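Betaine aldehyde dehydrogenase (PDB 4QTO) catalyses the NAD-dependent oxidation of betaine aldehyde to glycine betaine, as an enzyme of the aldehyde dehydrogenase family. Local coordinates at residues 223-227 with 228-232; 290-294 with 295-299; 408-412 with 413-417. All blocks are in the same frame, centred on the assembly; numbering follows the deposited sequence. Where two conformers were deposited one is given.

Overall arrangement
All three contacts are local, each made within one continuous run of ten residues, and they follow one another along the chain. Interaction 1 joins helix 211-223 to strand 230-232, which pairs in parallel with strand 200-204 in the Rossmann-type sheet. Interactions 2 and 3 belong to the seven-stranded sheet: residues 290-299 connect strand 285-288 to helix 294-306, and residues 408-417 lead into strand 419-425. Their centres are about 24 Å apart, whereas the centre of interaction 1 is about 49 Å from that of interaction 2 and about 40 Å from that of interaction 3, across the chain's centre from both. None touches another; interaction 1 serves one sheet, interactions 2 and 3 the other.

Interaction 1 of 3, residues 223-227 with 228-232; sequences VGFPK and GTINL
Thr229 meets Pro226 by two hydrogen bonds that share one acceptor. Its backbone N gives a 2.9 Å bond to Pro226 O with an N-H...O angle of 161°, and its hydroxyl OG1 donates to the same Pro226 O, also at 2.9 Å. Both donors reach the carbonyl from one face of its plane, and the hydroxyl stands well above that plane. With chi1 at -60°, OG1 lies beside the threonine's own N, and this places the two donors together over the oxygen. The same OG1 is in van der Waals contact with the proline ring, 3.5 Å from Pro226 CD. The backbone bond closes a type II beta turn, Pro226 to Thr229. Gly228 holds the third position with positive phi (93°), where a side chain would run into the carbonyl before it. A further polar link fixes the turn's exit: Asn231 ND2 donates to Gly228 O at 2.9 Å, from above the carbonyl plane, while also bonding Leu201 O.

In the apolar part, Phe225 CB lies 4.2 Å from Thr229 CB. The phenylalanine ring meets Ile230 obliquely, with CD2 4.3 Å from Ile230 CD1; outside the turn it packs edge-to-face with Trp88 and, like Thr229 and Ile230, touches Leu195 of helix 183-197.

The turn thus links helix 211-223 to strand 230-232 in the Rossmann-type part. The shared carbonyl probably couples the closure of the turn to the rotation of the Thr229 side chain, and the hydroxyl of the buried Thr229 has its acceptor within the turn.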
loop_
_atom_site.group_PDB
_atom_site.type_symbol
_atom_site.label_atom_id
_atom_site.label_comp_id
_atom_site.label_asym_id
_atom_site.label_seq_id
_atom_site.Cartn_x
_atom_site.Cartn_y
_atom_site.Cartn_z
ATOM N N VAL A 223 17.941 27.219 5.441
ATOM C CA VAL A 223 16.976 26.711 4.454
ATOM C C VAL A 223 15.714 27.545 4.478
ATOM O O VAL A 223 15.177 27.924 3.428
ATOM C CB VAL A 223 16.651 25.229 4.736
ATOM C CG1 VAL A 223 15.518 24.760 3.855
ATOM C CG2 VAL A 223 17.887 24.360 4.535
ATOM N N GLY A 224 15.249 27.839 5.675
ATOM C CA GLY A 224 14.100 28.666 5.880
ATOM C C GLY A 224 12.804 27.939 6.122
ATOM O O GLY A 224 12.303 27.249 5.244
ATOM N N PHE A 225 12.266 28.137 7.328
ATOM C CA PHE A 225 10.975 27.588 7.738
ATOM C C PHE A 225 10.170 28.670 8.432
ATOM O O PHE A 225 10.757 29.567 9.048
ATOM C CB PHE A 225 11.152 26.371 8.663
ATOM C CG PHE A 225 11.853 25.232 7.992
ATOM C CD1 PHE A 225 11.134 24.321 7.229
ATOM C CD2 PHE A 225 13.245 25.103 8.028
ATOM C CE1 PHE A 225 11.785 23.321 6.544
ATOM C CE2 PHE A 225 13.903 24.103 7.343
ATOM C CZ PHE A 225 13.169 23.199 6.577
ATOM N N PRO A 226 8.830 28.567 8.387
ATOM C CA PRO A 226 8.029 29.613 9.015
ATOM C C PRO A 226 8.306 29.717 10.511
ATOM O O PRO A 226 8.628 28.735 11.175
ATOM C CB PRO A 226 6.589 29.176 8.725
ATOM C CG PRO A 226 6.701 28.348 7.479
ATOM C CD PRO A 226 7.996 27.606 7.652
ATOM N N LYS A 227 8.232 30.934 11.030
ATOM C CA LYS A 227 8.496 31.218 12.411
ATOM C C LYS A 227 7.653 30.325 13.327
ATOM O O LYS A 227 6.437 30.273 13.177
ATOM C CB LYS A 227 8.158 32.691 12.616
ATOM C CG LYS A 227 8.499 33.255 13.932
ATOM C CD LYS A 227 8.095 34.727 13.964
ATOM C CE LYS A 227 8.412 35.323 15.322
ATOM N NZ LYS A 227 7.954 36.735 15.418
ATOM N N GLY A 228 8.305 29.626 14.248
ATOM C CA GLY A 228 7.656 28.722 15.172
ATOM C C GLY A 228 7.597 27.271 14.723
ATOM O O GLY A 228 7.302 26.390 15.519
ATOM N N THR A 229 7.883 27.000 13.440
ATOM C CA THR A 229 7.836 25.619 12.928
ATOM C C THR A 229 8.897 24.718 13.572
ATOM O O THR A 229 8.648 23.531 13.814
ATOM C CB THR A 229 8.061 25.596 11.396
ATOM O OG1 THR A 229 7.026 26.361 10.779
ATOM C CG2 THR A 229 7.973 24.180 10.831
ATOM N N ILE A 230 10.076 25.290 13.814
ATOM C CA ILE A 230 11.166 24.572 14.471
ATOM C C ILE A 230 11.617 25.360 15.695
ATOM O O ILE A 230 11.705 26.595 15.670
ATOM C CB ILE A 230 12.355 24.271 13.531
ATOM C CG1 ILE A 230 13.015 25.546 12.998
ATOM C CG2 ILE A 230 11.891 23.376 12.401
ATOM C CD1 ILE A 230 14.255 25.291 12.159
ATOM N N ASN A 231 11.871 24.659 16.795
ATOM C CA ASN A 231 12.335 25.282 18.012
ATOM C C ASN A 231 13.294 24.318 18.721
ATOM O O ASN A 231 13.093 23.079 18.695
ATOM C CB ASN A 231 11.188 25.597 18.975
ATOM C CG ASN A 231 10.051 26.373 18.330
ATOM O OD1 ASN A 231 10.000 27.609 18.401
ATOM N ND2 ASN A 231 9.157 25.659 17.673
ATOM N N LEU A 232 14.311 24.888 19.337
ATOM C CA LEU A 232 15.345 24.170 20.059
ATOM C C LEU A 232 15.429 24.689 21.487
ATOM O O LEU A 232 15.706 25.879 21.716
ATOM C CB LEU A 232 16.706 24.383 19.350
ATOM C CG LEU A 232 17.970 23.863 20.049
ATOM C CD1 LEU A 232 17.935 22.366 20.215
ATOM C CD2 LEU A 232 19.247 24.281 19.307
#

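Interaction 2 of 3, residues 290-294 with 295-299; sequences DDADF and ELAVD
The Phe294 ring carries Val298 CG2 over one face, a CH-pi contact in which the methyl is 4.0 Å from the ring centroid and 24° off its normal, displaced toward the rim. At the ring's edge, in its plane, comes Glu295 OE1, 3.9 Å from Phe294 CD2; the carboxylate is turned nearly perpendicular to the ring (86°). A bend at chi2 (-60°) brings this carboxylate back beside the ring. Elsewhere the ring meets Lys328 in a cation-pi contact and packs on Phe329 and Ala332 of helix 323-337.

Asp293 is the N-cap of helix 294-306, the helix that follows strand 285-288 in the alpha/beta fold, and its carboxylate does the capping: OD1 accepts from Leu296 N at 3.1 Å, the donor approaching from well above the carboxylate plane. A water accepts from Glu295 N at 2.9 Å and donates weakly to the same Asp293 OD1, so the cap meets a second first-turn N-H through solvent. The Asp293 side chain crosses that of Leu296 at about a right angle, CG lying 3.5 Å from Leu296 CB.

Behind the cap, Ala297 N bonds Asp293 O and Val298 N bonds Phe294 O, each at 2.9 Å. From the same helix, Asp299 bonds backbone nitrogens of Val515 and Asn516 of the second subunit.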
loop_
_atom_site.group_PDB
_atom_site.type_symbol
_atom_site.label_atom_id
_atom_site.label_comp_id
_atom_site.label_asym_id
_atom_site.label_seq_id
_atom_site.Cartn_x
_atom_site.Cartn_y
_atom_site.Cartn_z
ATOM N N ASP A 290 27.298 -23.280 16.075
ATOM C CA ASP A 290 28.554 -23.977 15.800
ATOM C C ASP A 290 28.874 -24.080 14.311
ATOM O O ASP A 290 29.993 -24.420 13.961
ATOM C CB ASP A 290 28.699 -25.293 16.588
ATOM C CG ASP A 290 27.755 -26.368 16.198
ATOM O OD1 ASP A 290 27.201 -26.340 15.068
ATOM O OD2 ASP A 290 27.596 -27.309 17.039
ATOM N N ASP A 291 27.910 -23.744 13.444
ATOM C CA ASP A 291 28.134 -23.703 12.025
ATOM C C ASP A 291 28.196 -22.290 11.438
ATOM O O ASP A 291 28.064 -22.109 10.225
ATOM C CB ASP A 291 27.141 -24.582 11.260
ATOM C CG ASP A 291 25.705 -24.143 11.416
ATOM O OD1 ASP A 291 25.430 -23.191 12.174
ATOM O OD2 ASP A 291 24.829 -24.771 10.751
ATOM N N ALA A 292 28.399 -21.308 12.301
ATOM C CA ALA A 292 28.703 -19.977 11.861
ATOM C C ALA A 292 30.091 -19.953 11.227
ATOM O O ALA A 292 30.948 -20.823 11.519
ATOM C CB ALA A 292 28.727 -19.050 13.035
ATOM N N ASP A 293 30.313 -18.982 10.358
ATOM C CA ASP A 293 31.663 -18.648 9.873
ATOM C C ASP A 293 32.315 -18.103 11.149
ATOM O O ASP A 293 31.959 -17.020 11.670
ATOM C CB ASP A 293 31.554 -17.604 8.780
ATOM C CG ASP A 293 32.885 -17.065 8.310
ATOM O OD1 ASP A 293 33.868 -17.038 9.094
ATOM O OD2 ASP A 293 32.898 -16.559 7.148
ATOM N N PHE A 294 33.256 -18.873 11.716
ATOM C CA PHE A 294 33.789 -18.552 13.031
ATOM C C PHE A 294 34.530 -17.235 13.118
ATOM O O PHE A 294 34.255 -16.428 14.027
ATOM C CB PHE A 294 34.670 -19.720 13.537
ATOM C CG PHE A 294 35.183 -19.508 14.917
ATOM C CD1 PHE A 294 34.385 -19.760 16.015
ATOM C CD2 PHE A 294 36.436 -18.984 15.099
ATOM C CE1 PHE A 294 34.862 -19.536 17.313
ATOM C CE2 PHE A 294 36.929 -18.785 16.387
ATOM C CZ PHE A 294 36.135 -19.048 17.474
ATOM N N GLU A 295 35.442 -16.981 12.180
ATOM C CA GLU A 295 36.154 -15.697 12.232
ATOM C C GLU A 295 35.226 -14.515 11.987
ATOM O O GLU A 295 35.433 -13.442 12.556
ATOM C CB GLU A 295 37.400 -15.685 11.369
ATOM C CG GLU A 295 38.514 -16.626 11.918
ATOM C CD GLU A 295 39.046 -16.326 13.357
ATOM O OE1 GLU A 295 39.720 -17.228 13.943
ATOM O OE2 GLU A 295 38.822 -15.235 13.961
ATOM N N LEU A 296 34.185 -14.703 11.180
ATOM C CA LEU A 296 33.195 -13.643 10.998
ATOM C C LEU A 296 32.470 -13.370 12.328
ATOM O O LEU A 296 32.241 -12.209 12.701
ATOM C CB LEU A 296 32.164 -14.065 9.940
ATOM C CG LEU A 296 31.016 -13.070 9.735
ATOM C CD1 LEU A 296 31.464 -11.796 9.053
ATOM C CD2 LEU A 296 29.913 -13.727 8.913
ATOM N N ALA A 297 32.096 -14.448 13.035
ATOM C CA ALA A 297 31.350 -14.331 14.282
ATOM C C ALA A 297 32.176 -13.648 15.351
ATOM O O ALA A 297 31.628 -12.853 16.146
ATOM C CB ALA A 297 30.877 -15.685 14.762
ATOM N N VAL A 298 33.487 -13.928 15.389
ATOM C CA VAL A 298 34.368 -13.251 16.331
ATOM C C VAL A 298 34.484 -11.760 15.983
ATOM O O VAL A 298 34.313 -10.891 16.858
ATOM C CB VAL A 298 35.768 -13.883 16.368
ATOM C CG1 VAL A 298 36.704 -13.077 17.241
ATOM C CG2 VAL A 298 35.668 -15.309 16.884
ATOM N N ASP A 299 34.704 -11.453 14.709
ATOM C CA ASP A 299 34.785 -10.063 14.247
ATOM C C ASP A 299 33.513 -9.290 14.630
ATOM O O ASP A 299 33.572 -8.177 15.176
ATOM C CB ASP A 299 34.955 -10.036 12.721
ATOM C CG ASP A 299 34.981 -8.634 12.131
ATOM O OD1 ASP A 299 36.049 -7.998 12.144
ATOM O OD2 ASP A 299 33.956 -8.226 11.546
HETATM O O HOH W 1 36.361 -18.895 10.244
#

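Interaction 3 of 3, residues 408-412 with 413-417; sequences MRIVQ and EEVFG
Arg409 lays its guanidinium edge against the carboxylate of Glu413, gripping it side-on with two nitrogens. NE donates to Glu413 OE2 at 2.8 Å with an N-H...O angle of 168°; the oxygen lies almost in the guanidinium plane, yet the donor stands above the carboxylate plane. NH2 donates to Glu413 OE1 at 2.9 Å, and OE1 receives it on its syn lone pair. The two flat groups are twisted 43° apart, so this is a bidentate salt bridge without coplanarity. A bend at chi3 (58°) turns the arginine's NE edge to a glutamate chain that runs extended beyond CG. Tyr367 OH also bonds Glu413 OE1, and Arg409 NH1 bonds a triethylene glycol probably carried over from crystallisation.

The pair spans the short helix 409-412, which leads into strand 419-425 of the seven-stranded sheet. The same two residues are also joined through the backbone: Glu413 N donates to Arg409 O at 2.8 Å, closing an i to i+4 turn just as Glu413 leaves helical backbone angles.

On the apolar side, Ile410 has two conformers; in the one given, its CD1 approaches Val415 CG2 at 3.9 Å, a less certain contact. Tyr367 of helix 358-373 touches both Ile410 and Val415.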
loop_
_atom_site.group_PDB
_atom_site.type_symbol
_atom_site.label_atom_id
_atom_site.label_comp_id
_atom_site.label_asym_id
_atom_site.label_seq_id
_atom_site.Cartn_x
_atom_site.Cartn_y
_atom_site.Cartn_z
ATOM N N MET A 408 20.883 -13.718 36.248
ATOM C CA MET A 408 21.700 -12.622 36.770
ATOM C C MET A 408 21.341 -11.224 36.321
ATOM O O MET A 408 20.965 -11.013 35.173
ATOM C CB MET A 408 23.157 -12.860 36.391
ATOM C CG MET A 408 23.762 -14.118 36.965
ATOM S SD MET A 408 25.450 -14.324 36.370
ATOM C CE MET A 408 25.927 -15.770 37.346
ATOM N N ARG A 409 21.511 -10.251 37.216
ATOM C CA ARG A 409 21.294 -8.856 36.842
ATOM C C ARG A 409 22.197 -8.384 35.697
ATOM O O ARG A 409 21.768 -7.597 34.847
ATOM C CB ARG A 409 21.528 -7.924 38.044
ATOM C CG ARG A 409 20.529 -8.067 39.172
ATOM C CD ARG A 409 20.793 -7.001 40.241
ATOM N NE ARG A 409 20.710 -5.659 39.682
ATOM C CZ ARG A 409 21.234 -4.559 40.206
ATOM N NH1 ARG A 409 21.924 -4.596 41.344
ATOM N NH2 ARG A 409 21.096 -3.409 39.565
ATOM N N ILE A 410 23.441 -8.867 35.672
ATOM C CA ILE A 410 24.394 -8.438 34.638
ATOM C C ILE A 410 23.919 -8.887 33.257
ATOM O O ILE A 410 24.260 -8.252 32.270
ATOM C CB ILE A 410 25.843 -8.891 34.950
ATOM C CG1 ILE A 410 26.893 -8.214 34.037
ATOM C CG2 ILE A 410 25.989 -10.410 34.891
ATOM C CD1 ILE A 410 27.110 -6.743 34.268
ATOM N N VAL A 411 23.146 -9.967 33.202
ATOM C CA VAL A 411 22.620 -10.476 31.930
ATOM C C VAL A 411 21.312 -9.780 31.613
ATOM O O VAL A 411 21.075 -9.425 30.458
ATOM C CB VAL A 411 22.431 -12.009 31.953
ATOM C CG1 VAL A 411 21.671 -12.474 30.710
ATOM C CG2 VAL A 411 23.782 -12.688 32.048
ATOM N N GLN A 412 20.462 -9.550 32.616
ATOM C CA GLN A 412 19.154 -8.955 32.371
ATOM C C GLN A 412 19.134 -7.447 32.149
ATOM O O GLN A 412 18.326 -6.954 31.363
ATOM C CB GLN A 412 18.216 -9.296 33.511
ATOM C CG GLN A 412 17.833 -10.764 33.573
ATOM C CD GLN A 412 17.000 -11.194 32.382
ATOM O OE1 GLN A 412 16.071 -10.476 31.985
ATOM N NE2 GLN A 412 17.286 -12.370 31.832
ATOM N N GLU A 413 20.049 -6.726 32.780
ATOM C CA GLU A 413 20.060 -5.277 32.719
ATOM C C GLU A 413 21.020 -4.660 31.702
ATOM O O GLU A 413 22.127 -5.154 31.477
ATOM C CB GLU A 413 20.338 -4.727 34.128
ATOM C CG GLU A 413 19.323 -5.235 35.138
ATOM C CD GLU A 413 19.591 -4.775 36.563
ATOM O OE1 GLU A 413 20.365 -3.814 36.769
ATOM O OE2 GLU A 413 19.008 -5.380 37.470
ATOM N N GLU A 414 20.586 -3.564 31.104
ATOM C CA GLU A 414 21.389 -2.856 30.086
ATOM C C GLU A 414 22.458 -1.996 30.758
ATOM O O GLU A 414 22.149 -1.014 31.431
ATOM C CB GLU A 414 20.498 -1.966 29.207
ATOM C CG GLU A 414 21.223 -1.201 28.076
ATOM C CD GLU A 414 20.361 -0.135 27.368
ATOM O OE1 GLU A 414 19.816 0.742 28.074
ATOM O OE2 GLU A 414 20.331 -0.122 26.112
ATOM N N VAL A 415 23.707 -2.346 30.530
ATOM C CA VAL A 415 24.845 -1.605 31.094
ATOM C C VAL A 415 25.190 -0.398 30.218
ATOM O O VAL A 415 25.616 0.659 30.724
ATOM C CB VAL A 415 26.055 -2.570 31.215
ATOM C CG1 VAL A 415 27.294 -1.871 31.695
ATOM C CG2 VAL A 415 25.719 -3.755 32.143
ATOM N N PHE A 416 25.047 -0.552 28.898
ATOM C CA PHE A 416 25.330 0.518 27.939
ATOM C C PHE A 416 26.784 0.980 28.025
ATOM O O PHE A 416 27.105 2.179 28.002
ATOM C CB PHE A 416 24.399 1.676 28.221
ATOM C CG PHE A 416 23.949 2.417 27.027
ATOM C CD1 PHE A 416 23.010 1.852 26.187
ATOM C CD2 PHE A 416 24.388 3.707 26.783
ATOM C CE1 PHE A 416 22.533 2.559 25.096
ATOM C CE2 PHE A 416 23.902 4.419 25.696
ATOM C CZ PHE A 416 22.989 3.838 24.855
ATOM N N GLY A 417 27.692 0.023 28.129
ATOM C CA GLY A 417 29.103 0.291 28.192
ATOM C C GLY A 417 29.855 -0.751 27.386
ATOM O O GLY A 417 29.228 -1.626 26.764
#